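Local coordinates for protein ricin B lectin (Clostridium thermocellum, PDB 3VSF) that probably hydrolyses beta-1,3-galactan from the chain end as a family 43 glycosidase and binds galactose through a ricin-type beta-trefoil module, at residues A[135-138]-A[144-147]. Residues are numbered along the deposited sequence; the frame is centred on the assembly and turned at random.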
loop_
_atom_site.group_PDB
_atom_site.type_symbol
_atom_site.label_atom_id
_atom_site.label_comp_id
_atom_site.label_asym_id
_atom_site.label_seq_id
_atom_site.Cartn_x
_atom_site.Cartn_y
_atom_site.Cartn_z
ATOM N N MET A 135 10.972 -7.995 16.225
ATOM C CA MET A 135 11.680 -8.141 14.958
ATOM C C MET A 135 11.921 -9.605 14.600
ATOM O O MET A 135 11.469 -10.510 15.300
ATOM C CB MET A 135 13.014 -7.394 15.012
ATOM C CG MET A 135 14.041 -8.033 15.932
ATOM S SD MET A 135 14.999 -6.828 16.872
ATOM C CE MET A 135 13.757 -6.221 18.009
ATOM N N HIS A 136 12.636 -9.822 13.501
ATOM C CA HIS A 136 12.974 -11.165 13.045
ATOM C C HIS A 136 14.484 -11.364 13.118
ATOM O O HIS A 136 15.248 -10.554 12.591
ATOM C CB HIS A 136 12.481 -11.376 11.613
ATOM C CG HIS A 136 12.851 -12.706 11.034
ATOM N ND1 HIS A 136 12.944 -12.926 9.675
ATOM C CD2 HIS A 136 13.146 -13.887 11.625
ATOM C CE1 HIS A 136 13.284 -14.183 9.456
ATOM N NE2 HIS A 136 13.413 -14.788 10.622
ATOM N N TRP A 137 14.913 -12.440 13.771
ATOM C CA TRP A 137 16.338 -12.687 13.975
ATOM C C TRP A 137 16.825 -13.928 13.232
ATOM O O TRP A 137 16.141 -14.951 13.195
ATOM C CB TRP A 137 16.647 -12.817 15.469
ATOM C CG TRP A 137 18.113 -12.833 15.783
ATOM C CD1 TRP A 137 18.899 -11.757 16.079
ATOM C CD2 TRP A 137 18.969 -13.980 15.835
ATOM N NE1 TRP A 137 20.191 -12.163 16.311
ATOM C CE2 TRP A 137 20.260 -13.523 16.168
ATOM C CE3 TRP A 137 18.771 -15.349 15.631
ATOM C CZ2 TRP A 137 21.346 -14.387 16.302
ATOM C CZ3 TRP A 137 19.851 -16.204 15.765
ATOM C CH2 TRP A 137 21.121 -15.719 16.097
ATOM N N GLU A 138 18.013 -13.827 12.643
ATOM C CA GLU A 138 18.635 -14.950 11.948
ATOM C C GLU A 138 20.140 -14.990 12.205
ATOM O O GLU A 138 20.722 -14.017 12.682
ATOM C CB GLU A 138 18.352 -14.887 10.445
ATOM C CG GLU A 138 16.903 -15.165 10.072
ATOM C CD GLU A 138 16.472 -16.582 10.405
ATOM O OE1 GLU A 138 15.262 -16.877 10.300
ATOM O OE2 GLU A 138 17.340 -17.404 10.768
ATOM N N GLY A 144 18.031 -21.001 9.500
ATOM C CA GLY A 144 17.544 -22.110 10.299
ATOM C C GLY A 144 16.961 -21.660 11.624
ATOM O O GLY A 144 16.064 -22.304 12.170
ATOM N N GLN A 145 17.472 -20.549 12.142
ATOM C CA GLN A 145 17.006 -20.010 13.414
ATOM C C GLN A 145 15.864 -19.022 13.204
ATOM O O GLN A 145 16.042 -17.812 13.351
ATOM C CB GLN A 145 18.154 -19.327 14.159
ATOM C CG GLN A 145 19.376 -20.209 14.366
ATOM C CD GLN A 145 19.103 -21.388 15.280
ATOM O OE1 GLN A 145 18.241 -21.323 16.157
ATOM N NE2 GLN A 145 19.837 -22.476 15.076
ATOM N N ALA A 146 14.692 -19.540 12.853
ATOM C CA ALA A 146 13.518 -18.699 12.658
ATOM C C ALA A 146 12.951 -18.276 14.006
ATOM O O ALA A 146 12.023 -18.898 14.522
ATOM C CB ALA A 146 12.469 -19.435 11.848
ATOM N N ARG A 147 13.514 -17.217 14.575
ATOM C CA ARG A 147 13.119 -16.770 15.904
ATOM C C ARG A 147 12.788 -15.282 15.929
ATOM O O ARG A 147 13.241 -14.516 15.078
ATOM C CB ARG A 147 14.225 -17.075 16.916
ATOM C CG ARG A 147 15.545 -16.389 16.607
ATOM C CD ARG A 147 16.579 -16.622 17.698
ATOM N NE ARG A 147 17.044 -18.003 17.751
ATOM C CZ ARG A 147 18.184 -18.382 18.322
ATOM N NH1 ARG A 147 18.980 -17.480 18.880
ATOM N NH2 ARG A 147 18.534 -19.661 18.327
#
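Trp137 and Arg147 pair across the inner hairpin of a four-stranded antiparallel sheet, one blade of the five-bladed beta-propeller characteristic of family 43 glycoside hydrolases. Strand 131-138 ends here, and the chain returns through a loop into strand 147-153.

The backbone link is an antiparallel hydrogen-bonded pair in which Trp137 N donates to Arg147 O at 3.0 Å. Before that pair the returning chain is not yet a strand: Gln145 and Ala146 are each the centre of an inverse gamma turn. Strand 116-124 flanks the other edge of strand 131-138, and its Ile117 touches Trp137.

Side-chain packing on the Trp137 face of the sheet is a lengthwise overlap of indole and arginine. Both side chains run in the same direction, with the guanidinium 16° from the plane of the ring; Trp137 CZ3 lies over one guanidinium face, 3.5 Å from Arg147 NH1. A turn at chi3 (69°) lays the end of the arginine along the benzo part of the indole. Gln145 CB meets the ring edge at CZ3, while its amide OE1 accepts a weak hydrogen bond from Arg147 NH2. Arg147 NH1 is bonded to Ser165 OG and Trp137 NE1 to Glu111 O, anchoring both flat groups.

The polar cluster lies around His136 and Glu138. Bent at chi2, Glu138 brings its carboxylate beside the Gln145 peptide and the Ala146 backbone, with OE1 3.5 Å from Ala146 CA. His136 NE2 donates to Glu138 OE1 at 2.8 Å in a bent bond (135°), the donor on the anti side of the carboxylate but out of its plane, which ties the imidazole to the acid. The same imidazole turns its edge to the returning chain, placing CD2 3.5 Å from Arg147 O, which lies in the ring plane.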